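Local coordinates for fucolectin-related protein (Streptococcus pneumoniae, PDB 2J22) that binds fucose and probably recognises blood group antigens, as a calcium-containing carbohydrate-binding module of a pneumococcal virulence factor, at residues I74-T79 with L139-V144; N14-K19 with L34-N39. All coordinates share one frame; numbering follows the deposited sequence.

Interaction 1: I74-T79 with L139-V144; sequences IIYNRT and LAEVEV. With CA (calcium ion), chain B.
An antiparallel strand pair ending in a classic beta bulge pairs residues 74-76 with residues 140-143. Ile-74 and Glu-143 form a hydrogen-bonded pair: Ile-74 N gives to Glu-143 O (2.8 Å), and Glu-143 N returns a nearly straight bond to Ile-74 O (2.6 Å, 170° at the hydrogen). Tyr-76 N then binds Glu-141 O at 2.7 Å. At the bulge, two residues, Ala-140 and Glu-141, stand against the single Tyr-76, and Tyr-76 O takes a weak bond from each of their amides. The bulge bends the chain just where it meets the calcium ion. Ala-140 O lies 2.2 Å from the calcium, and Glu-141 OE1 lies 2.6 Å from it. The Glu-141 chain bends at its second torsion (chi2 83°), which carries the carboxylate off to the metal, while OE2 accepts from Gly-38 N. Beside it, the Glu-143 chain runs straight out past CG, which brings OE1 to the edge of the Tyr-76 ring, in the ring plane, 3.6 Å from CE2, with the carboxylate turned 72° from the ring. One water, 2.7 Å from Tyr-76 OH, bonds that hydroxyl and donates to the same OE1. Tyr-145 OH is a further partner of OE1. On the opposite face of the sheet, Ile-75 CG2 meets Leu-139 CD2 at 4.0 Å. Ile-75, Leu-139 and Val-142 continue this apolar layer onto Ile-128 of strand 125-130, in the other sheet. Tyr-76 and Glu-143 touch Lys-40 instead. Strand 67-77 lies between strands 139-146 and 113-118, with Ile-75 bonded to Leu-114 through the backbone.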
loop_
_atom_site.group_PDB
_atom_site.type_symbol
_atom_site.label_atom_id
_atom_site.label_comp_id
_atom_site.label_asym_id
_atom_site.label_seq_id
_atom_site.Cartn_x
_atom_site.Cartn_y
_atom_site.Cartn_z
ATOM N N ILE A 74 2.428 4.940 6.195
ATOM C CA ILE A 74 1.051 5.412 6.248
ATOM C C ILE A 74 0.227 4.964 4.956
ATOM O O ILE A 74 0.704 5.090 3.803
ATOM C CB ILE A 74 0.947 6.958 6.538
ATOM C CG1 ILE A 74 1.932 7.438 7.601
ATOM C CG2 ILE A 74 -0.451 7.303 6.995
ATOM C CD1 ILE A 74 1.903 9.014 7.855
ATOM N N ILE A 75 -0.902 4.310 5.206
ATOM C CA ILE A 75 -1.817 3.829 4.157
ATOM C C ILE A 75 -3.120 4.650 4.218
ATOM O O ILE A 75 -3.737 4.766 5.277
ATOM C CB ILE A 75 -2.121 2.330 4.349
ATOM C CG1 ILE A 75 -0.858 1.495 4.086
ATOM C CG2 ILE A 75 -3.307 1.855 3.456
ATOM C CD1 ILE A 75 -0.798 0.254 4.954
ATOM N N TYR A 76 -3.492 5.240 3.091
ATOM C CA TYR A 76 -4.697 6.074 2.934
ATOM C C TYR A 76 -5.696 5.274 2.114
ATOM O O TYR A 76 -5.348 4.734 1.073
ATOM C CB TYR A 76 -4.354 7.386 2.236
ATOM C CG TYR A 76 -3.670 8.351 3.175
ATOM C CD1 TYR A 76 -4.419 9.081 4.085
ATOM C CD2 TYR A 76 -2.270 8.470 3.227
ATOM C CE1 TYR A 76 -3.838 9.926 4.999
ATOM C CE2 TYR A 76 -1.660 9.331 4.175
ATOM C CZ TYR A 76 -2.472 10.046 5.040
ATOM O OH TYR A 76 -1.951 10.935 5.934
ATOM N N ASN A 77 -6.886 5.058 2.665
ATOM C CA ASN A 77 -7.899 4.261 1.974
ATOM C C ASN A 77 -8.680 5.065 0.925
ATOM O O ASN A 77 -8.693 6.289 0.980
ATOM C CB ASN A 77 -8.883 3.786 3.052
ATOM C CG ASN A 77 -9.747 2.604 2.608
ATOM O OD1 ASN A 77 -9.595 2.072 1.525
ATOM N ND2 ASN A 77 -10.674 2.181 3.493
ATOM N N ARG A 78 -9.333 4.394 -0.017
ATOM C CA ARG A 78 -10.420 4.980 -0.779
ATOM C C ARG A 78 -11.469 5.540 0.213
ATOM O O ARG A 78 -11.591 5.030 1.334
ATOM C CB ARG A 78 -11.100 3.879 -1.615
ATOM C CG ARG A 78 -12.153 4.407 -2.651
ATOM C CD ARG A 78 -12.748 3.310 -3.558
ATOM N NE ARG A 78 -13.833 3.884 -4.380
ATOM C CZ ARG A 78 -14.563 3.153 -5.209
ATOM N NH1 ARG A 78 -14.342 1.839 -5.293
ATOM N NH2 ARG A 78 -15.544 3.709 -5.909
ATOM N N THR A 79 -12.166 6.600 -0.182
ATOM C CA THR A 79 -13.153 7.263 0.693
ATOM C C THR A 79 -14.559 7.462 0.066
ATOM O O THR A 79 -15.519 7.640 0.787
ATOM C CB THR A 79 -12.612 8.654 1.218
ATOM O OG1 THR A 79 -12.409 9.541 0.121
ATOM C CG2 THR A 79 -11.236 8.550 1.887
ATOM N N LEU A 139 -6.166 1.613 -3.073
ATOM C CA LEU A 139 -5.380 2.466 -2.186
ATOM C C LEU A 139 -5.317 3.899 -2.723
ATOM O O LEU A 139 -4.872 4.134 -3.826
ATOM C CB LEU A 139 -3.966 1.842 -2.056
ATOM C CG LEU A 139 -3.817 0.340 -1.681
ATOM C CD1 LEU A 139 -2.477 -0.295 -1.820
ATOM C CD2 LEU A 139 -3.970 0.362 -0.171
ATOM N N ALA A 140 -5.656 4.894 -1.923
ATOM C CA ALA A 140 -5.433 6.297 -2.301
ATOM C C ALA A 140 -3.956 6.704 -2.245
ATOM O O ALA A 140 -3.481 7.489 -3.097
ATOM C CB ALA A 140 -6.238 7.250 -1.373
ATOM N N GLU A 141 -3.241 6.237 -1.210
ATOM C CA GLU A 141 -1.853 6.539 -1.027
ATOM C C GLU A 141 -1.191 5.581 -0.006
ATOM O O GLU A 141 -1.769 5.169 1.044
ATOM C CB GLU A 141 -1.650 8.048 -0.664
ATOM C CG GLU A 141 -0.221 8.545 -0.772
ATOM C CD GLU A 141 0.165 8.930 -2.196
ATOM O OE1 GLU A 141 -0.631 8.739 -3.114
ATOM O OE2 GLU A 141 1.287 9.440 -2.356
ATOM N N VAL A 142 0.032 5.221 -0.324
ATOM C CA VAL A 142 0.884 4.447 0.615
ATOM C C VAL A 142 2.154 5.293 0.765
ATOM O O VAL A 142 2.843 5.539 -0.178
ATOM C CB VAL A 142 1.250 3.006 0.053
ATOM C CG1 VAL A 142 2.276 2.260 0.952
ATOM C CG2 VAL A 142 -0.005 2.137 -0.214
ATOM N N GLU A 143 2.427 5.795 1.935
ATOM C CA GLU A 143 3.620 6.599 2.176
ATOM C C GLU A 143 4.633 5.827 3.038
ATOM O O GLU A 143 4.275 5.203 4.048
ATOM C CB GLU A 143 3.192 7.903 2.859
ATOM C CG GLU A 143 2.168 8.703 2.022
ATOM C CD GLU A 143 1.744 9.991 2.701
ATOM O OE1 GLU A 143 1.895 10.056 3.918
ATOM O OE2 GLU A 143 1.315 10.935 2.000
ATOM N N VAL A 144 5.893 5.890 2.627
ATOM C CA VAL A 144 6.995 5.181 3.305
ATOM C C VAL A 144 8.100 6.205 3.685
ATOM O O VAL A 144 8.804 6.742 2.826
ATOM C CB VAL A 144 7.608 4.055 2.459
ATOM C CG1 VAL A 144 8.731 3.296 3.237
ATOM C CG2 VAL A 144 6.515 3.054 1.925
HETATM CA CA CA B . -2.736 8.924 -4.591
HETATM O O HOH W 1 0.533 11.931 5.372
#

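Interaction 2: N14-K19 with L34-N39; sequences NIALTK and LAVDGN. With CA (calcium ion), chain B.
The CD2 methyl of Leu-17 lies over one face of the flat Asp-37 to Gly-38 peptide, 3.5 Å from both Gly-38 N and Gly-38 CA. The second flat group is the Val-36 carbonyl. Thr-18 N gives it the one hydrogen bond between the two segments (3.2 Å, 154° at the hydrogen), tilted 24° from the carbonyl plane. Leu-17 CA adds a CH contact to the same oxygen. The third is the Asp-37 carboxylate. Asn-39 N reaches OD1 from above its plane, at 3.0 Å, and this closes an Asx turn. The same OD1 binds the calcium ion at 2.6 Å, so one oxygen serves both the turn and the metal.

The Val-36 side chain packs on the turn formed by Ala-16 to Lys-19. CB sits 3.5 Å from Ala-16 O, and the apolar contact is CG1, anti to the carbonyl carbon (chi1 -57°), on Ala-16 CB at 4.0 Å. CG2 takes the position between backbone N and carbonyl carbon and lies near Thr-18 N. Ala-16 O also accepts from Lys-19 N, closing the turn, which is of type II. This turn presents the Thr-18 amide to Val-36. Ile-62 of strand 59-64 touches Ala-16, Lys-19 and Val-36, and backs the apolar cluster.

Leu-34 O and Asn-39 O join Asp-37 OD1 on the calcium, and Ser-48, Ala-140 and Glu-141 complete its shell. A loop that gives a calcium ion two backbone oxygens and one carboxylate oxygen, with the rest from other parts of the chain, is familiar in galactose-binding-like beta-sandwich modules.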
loop_
_atom_site.group_PDB
_atom_site.type_symbol
_atom_site.label_atom_id
_atom_site.label_comp_id
_atom_site.label_asym_id
_atom_site.label_seq_id
_atom_site.Cartn_x
_atom_site.Cartn_y
_atom_site.Cartn_z
ATOM N N ASN A 14 9.226 11.157 2.581
ATOM C CA ASN A 14 8.401 10.084 1.972
ATOM C C ASN A 14 9.100 9.554 0.758
ATOM O O ASN A 14 8.966 10.078 -0.364
ATOM C CB ASN A 14 7.014 10.597 1.622
ATOM C CG ASN A 14 6.125 9.522 1.101
ATOM O OD1 ASN A 14 6.469 8.340 1.161
ATOM N ND2 ASN A 14 5.017 9.920 0.508
ATOM N N ILE A 15 9.915 8.534 0.951
ATOM C CA ILE A 15 10.614 8.017 -0.230
ATOM C C ILE A 15 9.766 7.134 -1.125
ATOM O O ILE A 15 10.239 6.735 -2.189
ATOM C CB ILE A 15 11.881 7.250 0.169
ATOM C CG1 ILE A 15 11.493 6.080 1.077
ATOM C CG2 ILE A 15 12.893 8.218 0.770
ATOM C CD1 ILE A 15 12.558 4.919 1.011
ATOM N N ALA A 16 8.518 6.841 -0.758
ATOM C CA ALA A 16 7.627 6.119 -1.709
ATOM C C ALA A 16 7.440 6.831 -3.052
ATOM O O ALA A 16 7.238 6.177 -4.102
ATOM C CB ALA A 16 6.238 5.856 -1.063
ATOM N N LEU A 17 7.399 8.166 -3.008
ATOM C CA LEU A 17 7.031 8.968 -4.178
ATOM C C LEU A 17 7.742 8.541 -5.466
ATOM O O LEU A 17 8.987 8.571 -5.558
ATOM C CB LEU A 17 7.254 10.459 -3.920
ATOM C CG LEU A 17 6.410 10.972 -2.745
ATOM C CD1 LEU A 17 6.904 12.335 -2.219
ATOM C CD2 LEU A 17 4.963 11.041 -3.219
ATOM N N THR A 18 6.934 8.100 -6.427
ATOM C CA THR A 18 7.388 7.717 -7.779
ATOM C C THR A 18 8.298 6.476 -7.835
ATOM O O THR A 18 8.842 6.148 -8.905
ATOM C CB THR A 18 8.082 8.902 -8.505
ATOM O OG1 THR A 18 9.457 8.959 -8.079
ATOM C CG2 THR A 18 7.515 10.240 -8.090
ATOM N N LYS A 19 8.450 5.771 -6.707
ATOM C CA LYS A 19 9.118 4.462 -6.741
ATOM C C LYS A 19 8.369 3.562 -7.691
ATOM O O LYS A 19 7.227 3.859 -8.067
ATOM C CB LYS A 19 9.148 3.820 -5.360
ATOM C CG LYS A 19 10.082 4.534 -4.401
ATOM C CD LYS A 19 11.521 4.370 -4.863
ATOM C CE LYS A 19 12.505 4.959 -3.835
ATOM N NZ LYS A 19 12.477 6.460 -3.810
ATOM N N LEU A 34 -0.735 5.233 -8.655
ATOM C CA LEU A 34 -1.638 6.242 -8.110
ATOM C C LEU A 34 -1.454 6.224 -6.621
ATOM O O LEU A 34 -1.808 7.221 -5.957
ATOM C CB LEU A 34 -3.097 5.972 -8.462
ATOM C CG LEU A 34 -3.375 6.080 -9.977
ATOM C CD1 LEU A 34 -4.841 5.909 -10.365
ATOM C CD2 LEU A 34 -2.770 7.469 -10.454
ATOM N N ALA A 35 -0.926 5.123 -6.083
ATOM C CA ALA A 35 -0.716 5.154 -4.607
ATOM C C ALA A 35 0.604 5.855 -4.204
ATOM O O ALA A 35 0.911 5.977 -3.024
ATOM C CB ALA A 35 -0.800 3.715 -3.946
ATOM N N VAL A 36 1.397 6.327 -5.167
ATOM C CA VAL A 36 2.637 7.031 -4.815
ATOM C C VAL A 36 2.810 8.339 -5.610
ATOM O O VAL A 36 3.916 8.848 -5.781
ATOM C CB VAL A 36 3.889 6.113 -4.944
ATOM C CG1 VAL A 36 3.772 4.859 -4.081
ATOM C CG2 VAL A 36 4.134 5.684 -6.450
ATOM N N ASP A 37 1.712 8.912 -6.038
ATOM C CA ASP A 37 1.718 10.178 -6.773
ATOM C C ASP A 37 1.742 11.438 -5.945
ATOM O O ASP A 37 1.732 12.563 -6.526
ATOM C CB ASP A 37 0.567 10.227 -7.780
ATOM C CG ASP A 37 -0.808 10.312 -7.146
ATOM O OD1 ASP A 37 -0.941 10.220 -5.932
ATOM O OD2 ASP A 37 -1.851 10.422 -7.829
ATOM N N GLY A 38 1.779 11.260 -4.622
ATOM C CA GLY A 38 1.747 12.343 -3.658
ATOM C C GLY A 38 0.379 12.972 -3.398
ATOM O O GLY A 38 0.325 14.062 -2.874
ATOM N N ASN A 39 -0.711 12.327 -3.786
ATOM C CA ASN A 39 -2.043 12.917 -3.639
ATOM C C ASN A 39 -2.827 11.937 -2.813
ATOM O O ASN A 39 -3.051 10.801 -3.218
ATOM C CB ASN A 39 -2.697 13.170 -5.023
ATOM C CG ASN A 39 -4.146 13.767 -4.960
ATOM O OD1 ASN A 39 -4.737 13.940 -3.901
ATOM N ND2 ASN A 39 -4.708 14.041 -6.140
HETATM CA CA CA B . -2.736 8.924 -4.591
#

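Along the chain, both segments of interaction 2 come ahead of those of interaction 1. Their centres lie about 10 Å apart, and both reach the same calcium ion. Interaction 1 pairs strands 67-77 and 139-146 within one sheet of the beta-sandwich. Interaction 2 joins two loops that flank strand 20-23 of the other sheet. Strand 139-146 connects them directly. Val-144 N probably hydrogen-bonds Asn-14 OD1, and Val-142 N probably hydrogen-bonds Ala-35 O, each at 2.9 Å. The 34-39 loop and the bulged end of strand 139-146 thus share the metal. The calcium therefore ties distant parts of the sequence together, consistent with a structural role in this fucose-binding module.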